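Local coordinates for protein putative 3-hydroxybutyryl-CoA dehydratase (Rhodopseudomonas palustris, PDB 3HIN) that probably acts as a lyase of the enoyl-CoA hydratase/isomerase family, adding or removing water at the acyl chain of a CoA thioester, at residues Pro108-Leu113 / Ile130-Ala135; Lys114-Gly119 / Ser136-Leu141; Leu124-His129 / Val156-Leu161; Arg160-Ala165 / His185-Tyr190. All coordinates share one frame; numbering follows the deposited sequence.

Contact 1: residues Pro108-Leu113 / Ile130-Ala135; sequences PVIAAL and IRVAEA
L113 packs beside R131 and A133 while its backbone bonds to V132 and E134, at one end of two paired parallel strands, 109-113 and 130-134. Their axes approach to 4.7 Å with an angle of 18° between directions. Five backbone hydrogen bonds alternate across the pair, from I130 N to V109 O through to E134 N to L113 O. L113 N to V132 O measures 2.6 Å, and its N-H...O angle of 170° makes it nearly straight.

Followed outward, L113 CB rests 3.5 Å from V132 O and 4.3 Å from A133 CB. CG lies anti to the carbonyl carbon (chi1 -47°), still within 3.6 Å of V132 O. CD1 then reaches R131 CB at 3.8 Å, with R131 CG close behind, so leucine and the aliphatic root of arginine run side by side. Beyond that root the arginine chain bends at chi3, and its NH2 is hydrogen-bonded to A125 O and A128 O. The other face of the sheet carries I110, I130 and V132: I110 CG2 meets V132 CG2 at 4.0 Å and I130 CG2 at 4.2 Å. Helix 197-208 covers this branched cluster, touching I110 and V132. Adjacent parallel strands, joined through a short strand and helix 120-127, are characteristic of the beta-beta-alpha spiral of the crotonase fold.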
loop_
_atom_site.group_PDB
_atom_site.type_symbol
_atom_site.label_atom_id
_atom_site.label_comp_id
_atom_site.label_asym_id
_atom_site.label_seq_id
_atom_site.Cartn_x
_atom_site.Cartn_y
_atom_site.Cartn_z
ATOM N N PRO A 108 10.422 21.385 14.470
ATOM C CA PRO A 108 10.703 21.256 13.026
ATOM C C PRO A 108 12.181 21.001 12.727
ATOM O O PRO A 108 13.064 21.539 13.401
ATOM C CB PRO A 108 10.326 22.597 12.445
ATOM C CG PRO A 108 9.767 23.444 13.588
ATOM C CD PRO A 108 9.751 22.658 14.836
ATOM N N VAL A 109 12.406 20.225 11.671
ATOM C CA VAL A 109 13.747 19.912 11.188
ATOM C C VAL A 109 13.996 20.603 9.853
ATOM O O VAL A 109 13.186 20.484 8.903
ATOM C CB VAL A 109 13.899 18.428 11.013
ATOM C CG1 VAL A 109 15.314 18.074 10.531
ATOM C CG2 VAL A 109 13.575 17.722 12.326
ATOM N N ILE A 110 15.124 21.322 9.786
ATOM C CA ILE A 110 15.502 22.033 8.599
ATOM C C ILE A 110 16.781 21.398 8.073
ATOM O O ILE A 110 17.731 21.259 8.823
ATOM C CB ILE A 110 15.715 23.586 8.915
ATOM C CG1 ILE A 110 14.441 24.185 9.549
ATOM C CG2 ILE A 110 16.107 24.394 7.642
ATOM C CD1 ILE A 110 14.662 24.730 10.905
ATOM N N ALA A 111 16.832 21.078 6.790
ATOM C CA ALA A 111 18.064 20.534 6.190
ATOM C C ALA A 111 18.743 21.612 5.327
ATOM O O ALA A 111 18.094 22.224 4.468
ATOM C CB ALA A 111 17.716 19.304 5.339
ATOM N N ALA A 112 20.024 21.866 5.578
ATOM C CA ALA A 112 20.785 22.820 4.827
ATOM C C ALA A 112 21.474 22.048 3.736
ATOM O O ALA A 112 22.293 21.168 4.043
ATOM C CB ALA A 112 21.803 23.555 5.783
ATOM N N LEU A 113 21.096 22.274 2.473
ATOM C CA LEU A 113 21.622 21.456 1.367
ATOM C C LEU A 113 22.732 22.150 0.550
ATOM O O LEU A 113 22.645 23.318 0.233
ATOM C CB LEU A 113 20.485 20.989 0.469
ATOM C CG LEU A 113 19.269 20.406 1.208
ATOM C CD1 LEU A 113 18.239 20.034 0.149
ATOM C CD2 LEU A 113 19.637 19.185 2.028
ATOM N N ILE A 130 11.628 21.292 6.193
ATOM C CA ILE A 130 12.040 22.409 5.301
ATOM C C ILE A 130 13.458 22.119 4.801
ATOM O O ILE A 130 14.305 21.647 5.541
ATOM C CB ILE A 130 12.047 23.693 6.082
ATOM C CG1 ILE A 130 10.629 24.017 6.594
ATOM C CG2 ILE A 130 12.695 24.925 5.314
ATOM C CD1 ILE A 130 10.646 25.162 7.608
ATOM N N ARG A 131 13.726 22.443 3.553
ATOM C CA ARG A 131 15.059 22.270 2.998
ATOM C C ARG A 131 15.417 23.656 2.498
ATOM O O ARG A 131 14.535 24.375 1.941
ATOM C CB ARG A 131 15.024 21.222 1.840
ATOM C CG ARG A 131 14.919 19.740 2.245
ATOM C CD ARG A 131 14.249 18.850 1.151
ATOM N NE ARG A 131 12.856 19.296 0.997
ATOM C CZ ARG A 131 11.894 19.061 1.901
ATOM N NH1 ARG A 131 10.653 19.601 1.736
ATOM N NH2 ARG A 131 12.127 18.288 2.972
ATOM N N VAL A 132 16.690 24.044 2.699
ATOM C CA VAL A 132 17.260 25.249 2.145
ATOM C C VAL A 132 18.437 24.769 1.303
ATOM O O VAL A 132 19.300 23.998 1.806
ATOM C CB VAL A 132 17.785 26.220 3.222
ATOM C CG1 VAL A 132 18.158 27.509 2.559
ATOM C CG2 VAL A 132 16.751 26.485 4.268
ATOM N N ALA A 133 18.436 25.173 0.037
ATOM C CA ALA A 133 19.452 24.753 -0.905
ATOM C C ALA A 133 20.329 25.940 -1.321
ATOM O O ALA A 133 19.804 26.962 -1.802
ATOM C CB ALA A 133 18.835 24.061 -2.119
ATOM N N GLU A 134 21.651 25.804 -1.061
ATOM C CA GLU A 134 22.725 26.609 -1.698
ATOM C C GLU A 134 22.857 26.352 -3.208
ATOM O O GLU A 134 22.456 25.280 -3.671
ATOM C CB GLU A 134 24.086 26.176 -1.111
ATOM C CG GLU A 134 24.578 27.054 -0.106
ATOM C CD GLU A 134 25.810 26.540 0.607
ATOM O OE1 GLU A 134 26.865 26.215 0.001
ATOM O OE2 GLU A 134 25.688 26.554 1.830
ATOM N N ALA A 135 23.494 27.263 -3.967
ATOM C CA ALA A 135 23.586 27.048 -5.406
ATOM C C ALA A 135 24.227 25.705 -5.808
ATOM O O ALA A 135 23.886 25.160 -6.854
ATOM C CB ALA A 135 24.335 28.177 -6.065
#

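Contact 2: residues Lys114-Gly119 / Ser136-Leu141; sequences KGAVIG and SAYYAL
G115, V117 and G119 use their backbones to join 114-119 to 136-141 in a parallel pairing, with strand axes 4.8 Å apart at closest and 22° between directions. This is the small second sheet of the crotonase fold, and G119 is the N-cap of the helix that follows. V117 N donates to Y138 O at 2.9 Å, and G119 N to A140 O at 2.8 Å. Y138 N donates to G115 O from a position tilted off the carbonyl plane. At the start of the pairing a side chain takes over, since G115 N bonds to S136 OG at 2.9 Å.

Y138 carries most of the side-chain contact. Its CG sits in the crowded position between backbone N and carbonyl carbon (chi1 59°), and the ring lies against A116. A116 CA stands over one face, 3.8 Å from the centroid and 23° off the normal, displaced toward the rim: a CH-pi contact. A116 CB reaches Y138 OH at 3.3 Å, and I118 CG2 approaches Y138 CE1 at 4.0 Å. An alanine in place of Y138 would probably leave A116 CA without its CH-pi partner and I118 CG2 without its contact at CE1, and open a gap beside R37, which also touches this side chain. On the reverse face of the sheet V117 and Y139 point the same way, V117 CB lying 3.9 Å from Y139 CD1.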
loop_
_atom_site.group_PDB
_atom_site.type_symbol
_atom_site.label_atom_id
_atom_site.label_comp_id
_atom_site.label_asym_id
_atom_site.label_seq_id
_atom_site.Cartn_x
_atom_site.Cartn_y
_atom_site.Cartn_z
ATOM N N LYS A 114 23.813 21.444 0.265
ATOM C CA LYS A 114 24.854 21.965 -0.646
ATOM C C LYS A 114 25.454 20.759 -1.338
ATOM O O LYS A 114 25.287 19.673 -0.831
ATOM C CB LYS A 114 25.966 22.680 0.155
ATOM C CG LYS A 114 26.734 21.781 1.155
ATOM C CD LYS A 114 27.597 22.668 2.062
ATOM C CE LYS A 114 28.077 21.858 3.252
ATOM N NZ LYS A 114 28.910 22.650 4.260
ATOM N N GLY A 115 26.152 20.957 -2.463
ATOM C CA GLY A 115 26.908 19.892 -3.124
ATOM C C GLY A 115 25.999 18.684 -3.299
ATOM O O GLY A 115 24.832 18.816 -3.546
ATOM N N ALA A 116 26.537 17.501 -3.113
ATOM C CA ALA A 116 25.782 16.280 -3.395
ATOM C C ALA A 116 24.611 16.037 -2.426
ATOM O O ALA A 116 24.750 16.155 -1.200
ATOM C CB ALA A 116 26.773 15.067 -3.475
ATOM N N VAL A 117 23.414 15.802 -2.983
ATOM C CA VAL A 117 22.217 15.400 -2.189
ATOM C C VAL A 117 21.616 14.282 -2.983
ATOM O O VAL A 117 20.680 14.462 -3.776
ATOM C CB VAL A 117 21.195 16.552 -2.062
ATOM C CG1 VAL A 117 19.998 16.098 -1.215
ATOM C CG2 VAL A 117 21.907 17.947 -1.483
ATOM N N ILE A 118 22.218 13.123 -2.871
ATOM C CA ILE A 118 21.845 12.101 -3.800
ATOM C C ILE A 118 21.521 10.785 -3.100
ATOM O O ILE A 118 22.141 10.470 -2.080
ATOM C CB ILE A 118 22.911 11.913 -4.945
ATOM C CG1 ILE A 118 24.097 11.102 -4.489
ATOM C CG2 ILE A 118 23.419 13.256 -5.516
ATOM C CD1 ILE A 118 25.380 11.322 -5.490
ATOM N N GLY A 119 20.595 9.992 -3.683
ATOM C CA GLY A 119 20.317 8.644 -3.134
ATOM C C GLY A 119 19.758 8.800 -1.725
ATOM O O GLY A 119 18.907 9.672 -1.479
ATOM N N SER A 136 25.162 25.179 -4.999
ATOM C CA SER A 136 25.957 23.996 -5.390
ATOM C C SER A 136 25.170 22.675 -5.202
ATOM O O SER A 136 25.605 21.607 -5.665
ATOM C CB SER A 136 27.235 23.929 -4.548
ATOM O OG SER A 136 26.830 23.731 -3.176
ATOM N N ALA A 137 24.009 22.735 -4.554
ATOM C CA ALA A 137 23.293 21.489 -4.183
ATOM C C ALA A 137 22.830 20.881 -5.485
ATOM O O ALA A 137 22.426 21.616 -6.424
ATOM C CB ALA A 137 22.117 21.802 -3.244
ATOM N N TYR A 138 22.920 19.562 -5.592
ATOM C CA TYR A 138 22.388 18.886 -6.778
ATOM C C TYR A 138 21.799 17.551 -6.367
ATOM O O TYR A 138 22.265 16.946 -5.399
ATOM C CB TYR A 138 23.447 18.723 -7.882
ATOM C CG TYR A 138 24.670 17.928 -7.475
ATOM C CD1 TYR A 138 24.734 16.577 -7.712
ATOM C CD2 TYR A 138 25.773 18.536 -6.856
ATOM C CE1 TYR A 138 25.842 15.828 -7.354
ATOM C CE2 TYR A 138 26.936 17.797 -6.509
ATOM C CZ TYR A 138 26.936 16.439 -6.764
ATOM O OH TYR A 138 28.002 15.650 -6.439
ATOM N N TYR A 139 20.778 17.119 -7.100
ATOM C CA TYR A 139 19.875 16.044 -6.679
ATOM C C TYR A 139 19.878 14.926 -7.703
ATOM O O TYR A 139 19.915 15.188 -8.950
ATOM C CB TYR A 139 18.452 16.539 -6.619
ATOM C CG TYR A 139 18.264 17.757 -5.756
ATOM C CD1 TYR A 139 18.268 17.639 -4.351
ATOM C CD2 TYR A 139 18.132 19.025 -6.326
ATOM C CE1 TYR A 139 18.129 18.730 -3.546
ATOM C CE2 TYR A 139 17.983 20.183 -5.509
ATOM C CZ TYR A 139 17.959 20.003 -4.125
ATOM O OH TYR A 139 17.816 21.069 -3.288
ATOM N N ALA A 140 19.893 13.694 -7.198
ATOM C CA ALA A 140 19.870 12.546 -8.063
ATOM C C ALA A 140 19.525 11.298 -7.296
ATOM O O ALA A 140 19.764 11.206 -6.062
ATOM C CB ALA A 140 21.223 12.344 -8.755
ATOM N N LEU A 141 18.992 10.332 -8.045
ATOM C CA LEU A 141 18.801 8.987 -7.554
ATOM C C LEU A 141 19.531 8.008 -8.462
ATOM O O LEU A 141 18.922 7.404 -9.342
ATOM C CB LEU A 141 17.325 8.654 -7.523
ATOM C CG LEU A 141 16.575 9.524 -6.544
ATOM C CD1 LEU A 141 15.100 9.405 -6.963
ATOM C CD2 LEU A 141 16.784 9.138 -5.099
#

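Contact 3: residues Leu124-His129 / Val156-Leu161; sequences LACAAH and VRLPRL
C126 and R157 join two helices of the crotonase fold, the C-terminal turn of 120-127 and the kinked helix 154-162, in a contact without a hydrogen bond across it. The closest backbones are those of C126 and R157, with CA atoms 5.9 Å apart. Their CB atoms touch at 3.6 Å, which marks the tightest approach of the side chains to each other. With SG anti to the carbonyl carbon (chi1 -74°), C126 meets two leucine methyls, L158 CD1 at 3.8 Å and L161 CD1 at 3.9 Å.

R157 goes the other way. Its chain, extended from CG to NE, brings CD to the end of helix 120-127, 3.4 Å from A127 CA and 3.5 Å from C126 O. The guanidinium follows with one face turned to A127 CB, which stands 3.8 Å above the plane and toward the rim. What fixes the polar tip lies beyond the two segments: NH2 is hydrogen-bonded to Q103 OE1. An alanine in place of R157 would keep the touch on C126 CB but would probably uncover A127 and leave Q103 OE1 without this donor.

Helix 85-103 adjoins the contact through F99 on R157 and I102 on A127. L158 touches M167 of helix 164-173 and L141 just after strand 138-140, and A125 rests on L113 of strand 109-113.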
loop_
_atom_site.group_PDB
_atom_site.type_symbol
_atom_site.label_atom_id
_atom_site.label_comp_id
_atom_site.label_asym_id
_atom_site.label_seq_id
_atom_site.Cartn_x
_atom_site.Cartn_y
_atom_site.Cartn_z
ATOM N N LEU A 124 17.115 11.337 3.156
ATOM C CA LEU A 124 17.339 12.058 4.406
ATOM C C LEU A 124 16.753 13.482 4.312
ATOM O O LEU A 124 16.000 13.918 5.172
ATOM C CB LEU A 124 18.839 12.179 4.606
ATOM C CG LEU A 124 19.262 12.911 5.854
ATOM C CD1 LEU A 124 18.389 12.310 6.905
ATOM C CD2 LEU A 124 20.738 12.520 6.167
ATOM N N ALA A 125 17.142 14.196 3.259
ATOM C CA ALA A 125 16.635 15.504 3.024
ATOM C C ALA A 125 15.140 15.505 2.932
ATOM O O ALA A 125 14.498 16.452 3.402
ATOM C CB ALA A 125 17.207 16.105 1.733
ATOM N N CYS A 126 14.573 14.476 2.320
ATOM C CA CYS A 126 13.096 14.408 2.185
ATOM C C CYS A 126 12.353 14.298 3.503
ATOM O O CYS A 126 11.179 14.720 3.594
ATOM C CB CYS A 126 12.656 13.280 1.243
ATOM S SG CYS A 126 13.041 13.840 -0.453
ATOM N N ALA A 127 12.996 13.666 4.495
ATOM C CA ALA A 127 12.362 13.448 5.768
ATOM C C ALA A 127 12.227 14.753 6.512
ATOM O O ALA A 127 11.309 14.884 7.334
ATOM C CB ALA A 127 13.118 12.385 6.600
ATOM N N ALA A 128 13.129 15.715 6.213
ATOM C CA ALA A 128 13.128 17.025 6.870
ATOM C C ALA A 128 11.853 17.758 6.483
ATOM O O ALA A 128 11.247 17.444 5.456
ATOM C CB ALA A 128 14.289 17.811 6.438
ATOM N N HIS A 129 11.455 18.725 7.302
ATOM C CA HIS A 129 10.261 19.515 7.028
ATOM C C HIS A 129 10.473 20.639 6.082
ATOM O O HIS A 129 9.584 20.957 5.318
ATOM C CB HIS A 129 9.686 20.065 8.341
ATOM C CG HIS A 129 9.468 18.994 9.323
ATOM N ND1 HIS A 129 10.163 18.910 10.504
ATOM C CD2 HIS A 129 8.728 17.864 9.238
ATOM C CE1 HIS A 129 9.815 17.800 11.135
ATOM N NE2 HIS A 129 8.946 17.151 10.383
ATOM N N VAL A 156 8.144 7.369 -0.990
ATOM C CA VAL A 156 6.943 7.909 -0.233
ATOM C C VAL A 156 7.069 9.413 -0.110
ATOM O O VAL A 156 6.133 10.140 -0.370
ATOM C CB VAL A 156 6.820 7.275 1.166
ATOM C CG1 VAL A 156 5.820 8.048 2.089
ATOM C CG2 VAL A 156 6.446 5.814 0.988
ATOM N N ARG A 157 8.223 9.895 0.313
ATOM C CA ARG A 157 8.357 11.324 0.626
ATOM C C ARG A 157 8.598 12.131 -0.608
ATOM O O ARG A 157 8.087 13.238 -0.740
ATOM C CB ARG A 157 9.515 11.559 1.595
ATOM C CG ARG A 157 9.230 10.872 2.915
ATOM C CD ARG A 157 10.254 11.416 3.988
ATOM N NE ARG A 157 9.924 10.757 5.246
ATOM C CZ ARG A 157 10.435 9.578 5.641
ATOM N NH1 ARG A 157 11.403 8.939 4.928
ATOM N NH2 ARG A 157 10.014 9.072 6.787
ATOM N N LEU A 158 9.394 11.621 -1.517
ATOM C CA LEU A 158 9.778 12.475 -2.648
ATOM C C LEU A 158 8.605 12.778 -3.624
ATOM O O LEU A 158 8.400 13.942 -4.007
ATOM C CB LEU A 158 10.949 11.887 -3.415
ATOM C CG LEU A 158 11.455 12.792 -4.559
ATOM C CD1 LEU A 158 11.963 14.139 -4.088
ATOM C CD2 LEU A 158 12.672 12.134 -5.347
ATOM N N PRO A 159 7.828 11.759 -4.023
ATOM C CA PRO A 159 6.754 12.133 -4.914
ATOM C C PRO A 159 5.865 13.173 -4.296
ATOM O O PRO A 159 5.216 13.890 -5.012
ATOM C CB PRO A 159 5.924 10.829 -5.060
ATOM C CG PRO A 159 6.837 9.747 -4.789
ATOM C CD PRO A 159 7.825 10.322 -3.708
ATOM N N ARG A 160 5.776 13.241 -2.966
ATOM C CA ARG A 160 4.893 14.280 -2.367
ATOM C C ARG A 160 5.517 15.666 -2.585
ATOM O O ARG A 160 4.823 16.643 -2.556
ATOM C CB ARG A 160 4.650 14.086 -0.882
ATOM C CG ARG A 160 3.733 12.877 -0.587
ATOM C CD ARG A 160 3.917 12.382 0.903
ATOM N NE ARG A 160 2.780 11.573 1.306
ATOM C CZ ARG A 160 2.492 10.354 0.864
ATOM N NH1 ARG A 160 1.381 9.702 1.288
ATOM N NH2 ARG A 160 3.337 9.733 0.085
ATOM N N LEU A 161 6.839 15.722 -2.777
ATOM C CA LEU A 161 7.487 16.991 -3.025
ATOM C C LEU A 161 7.491 17.373 -4.515
ATOM O O LEU A 161 7.296 18.528 -4.843
ATOM C CB LEU A 161 8.957 16.928 -2.481
ATOM C CG LEU A 161 9.061 16.704 -0.968
ATOM C CD1 LEU A 161 10.545 16.774 -0.481
ATOM C CD2 LEU A 161 8.235 17.876 -0.248
#

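Contact 4: residues Arg160-Ala165 / His185-Tyr190; sequences RLIGVA and HGFSQY
I162 and F187 cross obliquely, the isoleucine setting its CG2 methyl over the centre of the aromatic ring. I162 CG2 lies 3.9 Å from the ring centroid and 13° off the normal, a CH-pi contact. Its CG1 is set between backbone N and carbonyl carbon (chi1 75°), and from there CD1 arrives at F187 CZ, 3.7 Å away. The two branches thus meet one ring at different places, CG2 above its middle and CD1 near its tip. Y139, whose ring stacks on F187, lies on the opposite face, so the phenylalanine is held between an aliphatic and an aromatic layer. M170 of helix 164-173 touches both I162 and F187.

Beside this apolar pair, backbone carbonyls face each other without a direct hydrogen bond. I162 CA makes a C-H...O contact with H185 O at 3.5 Å, and L161 CB lies 3.6 Å from G186 O. Two waters join acceptors that cannot bond to one another. One donates to L161 O and, at 2.8 Å, to G186 O; the second donates to I162 O at 2.7 Å and to H185 O at 2.8 Å. G186 has positive phi (118°), and any CB there would collide with L161 O, so the close approach depends on the missing side chain.

Two helix C-termini, 154-162 and 179-185, therefore meet here, each left through a positive-phi glycine, G163 or G186. The segment after helix 179-185 leads into strand 190-192, outermost of the larger sheet within this chain. Ending a helix at a positive-phi glycine is a common C-terminal arrangement; here waters bridge carbonyls near the two helix ends, in a crotonase-type domain.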
loop_
_atom_site.group_PDB
_atom_site.type_symbol
_atom_site.label_atom_id
_atom_site.label_comp_id
_atom_site.label_asym_id
_atom_site.label_seq_id
_atom_site.Cartn_x
_atom_site.Cartn_y
_atom_site.Cartn_z
ATOM N N ARG A 160 5.776 13.241 -2.966
ATOM C CA ARG A 160 4.893 14.280 -2.367
ATOM C C ARG A 160 5.517 15.666 -2.585
ATOM O O ARG A 160 4.823 16.643 -2.556
ATOM C CB ARG A 160 4.650 14.086 -0.882
ATOM C CG ARG A 160 3.733 12.877 -0.587
ATOM C CD ARG A 160 3.917 12.382 0.903
ATOM N NE ARG A 160 2.780 11.573 1.306
ATOM C CZ ARG A 160 2.492 10.354 0.864
ATOM N NH1 ARG A 160 1.381 9.702 1.288
ATOM N NH2 ARG A 160 3.337 9.733 0.085
ATOM N N LEU A 161 6.839 15.722 -2.777
ATOM C CA LEU A 161 7.487 16.991 -3.025
ATOM C C LEU A 161 7.491 17.373 -4.515
ATOM O O LEU A 161 7.296 18.528 -4.843
ATOM C CB LEU A 161 8.957 16.928 -2.481
ATOM C CG LEU A 161 9.061 16.704 -0.968
ATOM C CD1 LEU A 161 10.545 16.774 -0.481
ATOM C CD2 LEU A 161 8.235 17.876 -0.248
ATOM N N ILE A 162 7.738 16.409 -5.402
ATOM C CA ILE A 162 8.061 16.676 -6.821
ATOM C C ILE A 162 7.203 15.904 -7.800
ATOM O O ILE A 162 7.290 16.117 -9.019
ATOM C CB ILE A 162 9.493 16.341 -7.121
ATOM C CG1 ILE A 162 9.747 14.820 -7.206
ATOM C CG2 ILE A 162 10.440 17.064 -6.136
ATOM C CD1 ILE A 162 11.085 14.478 -7.863
ATOM N N GLY A 163 6.347 15.023 -7.275
ATOM C CA GLY A 163 5.385 14.232 -8.107
ATOM C C GLY A 163 6.043 12.948 -8.654
ATOM O O GLY A 163 7.320 12.846 -8.775
ATOM N N VAL A 164 5.228 11.954 -8.996
ATOM C CA VAL A 164 5.802 10.655 -9.451
ATOM C C VAL A 164 6.550 10.790 -10.793
ATOM O O VAL A 164 7.640 10.213 -11.003
ATOM C CB VAL A 164 4.635 9.598 -9.564
ATOM C CG1 VAL A 164 5.069 8.294 -10.219
ATOM C CG2 VAL A 164 4.109 9.308 -8.172
ATOM N N ALA A 165 5.955 11.550 -11.693
ATOM C CA ALA A 165 6.478 11.693 -13.047
ATOM C C ALA A 165 7.930 12.098 -13.032
ATOM O O ALA A 165 8.721 11.475 -13.746
ATOM C CB ALA A 165 5.647 12.663 -13.860
ATOM N N HIS A 185 11.037 22.678 -8.915
ATOM C CA HIS A 185 10.300 21.393 -9.030
ATOM C C HIS A 185 9.823 20.873 -7.708
ATOM O O HIS A 185 9.004 19.926 -7.685
ATOM C CB HIS A 185 11.099 20.292 -9.718
ATOM C CG HIS A 185 11.620 20.660 -11.066
ATOM N ND1 HIS A 185 10.796 21.075 -12.094
ATOM C CD2 HIS A 185 12.879 20.616 -11.583
ATOM C CE1 HIS A 185 11.521 21.293 -13.185
ATOM N NE2 HIS A 185 12.791 21.034 -12.901
ATOM N N GLY A 186 10.320 21.467 -6.604
ATOM C CA GLY A 186 9.800 21.112 -5.292
ATOM C C GLY A 186 10.803 20.489 -4.337
ATOM O O GLY A 186 10.423 20.073 -3.271
ATOM N N PHE A 187 12.082 20.436 -4.713
ATOM C CA PHE A 187 13.059 19.801 -3.885
ATOM C C PHE A 187 13.303 20.590 -2.613
ATOM O O PHE A 187 13.599 19.992 -1.569
ATOM C CB PHE A 187 14.374 19.594 -4.620
ATOM C CG PHE A 187 14.293 18.542 -5.720
ATOM C CD1 PHE A 187 14.747 17.255 -5.488
ATOM C CD2 PHE A 187 13.754 18.843 -6.958
ATOM C CE1 PHE A 187 14.722 16.277 -6.491
ATOM C CE2 PHE A 187 13.731 17.901 -7.959
ATOM C CZ PHE A 187 14.176 16.590 -7.715
ATOM N N SER A 188 13.244 21.925 -2.706
ATOM C CA SER A 188 13.472 22.748 -1.545
ATOM C C SER A 188 12.496 23.894 -1.503
ATOM O O SER A 188 12.071 24.424 -2.542
ATOM C CB SER A 188 14.905 23.296 -1.512
ATOM O OG SER A 188 15.160 24.289 -2.550
ATOM N N GLN A 189 12.172 24.370 -0.329
ATOM C CA GLN A 189 11.329 25.525 -0.272
ATOM C C GLN A 189 12.155 26.765 -0.397
ATOM O O GLN A 189 11.656 27.790 -0.732
ATOM C CB GLN A 189 10.574 25.568 1.027
ATOM C CG GLN A 189 9.692 24.439 1.218
ATOM C CD GLN A 189 10.242 23.474 2.163
ATOM O OE1 GLN A 189 11.410 23.204 2.158
ATOM N NE2 GLN A 189 9.404 22.948 2.994
ATOM N N TYR A 190 13.439 26.662 -0.142
ATOM C CA TYR A 190 14.268 27.855 -0.281
ATOM C C TYR A 190 15.483 27.631 -1.198
ATOM O O TYR A 190 16.092 26.594 -1.149
ATOM C CB TYR A 190 14.806 28.313 1.080
ATOM C CG TYR A 190 13.740 28.758 2.062
ATOM C CD1 TYR A 190 13.381 30.121 2.154
ATOM C CD2 TYR A 190 13.090 27.844 2.902
ATOM C CE1 TYR A 190 12.394 30.548 3.051
ATOM C CE2 TYR A 190 12.093 28.287 3.815
ATOM C CZ TYR A 190 11.753 29.607 3.854
ATOM O OH TYR A 190 10.751 30.038 4.704
HETATM O O HOH W 1 7.794 21.060 -2.937
HETATM O O HOH W 2 7.908 18.614 -9.928
#

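How the contacts relate
Contacts 1 and 2 are parallel strand pairs held by backbone hydrogen bonds, and they share two chain runs: 109-113 continues into 116-118, and 130-134 into 138-140; A133 CB and L113 CD1 pack on Y139 OH. Contact 3 is also buried but has no hydrogen bond across it, combining C126-leucine packing with an arginine chain and guanidinium face laid against A127, whereas contact 4, only partly buried, relies on ring packing and bridging waters. Contacts 3 and 4 both use helix 154-162 and share L161, whose CD1 meets C126 SG in one and whose CB lies by G186 O in the other. R131 ties contact 1 to both: N bonds to Q189 OE1, and CZ packs on L161 CD1.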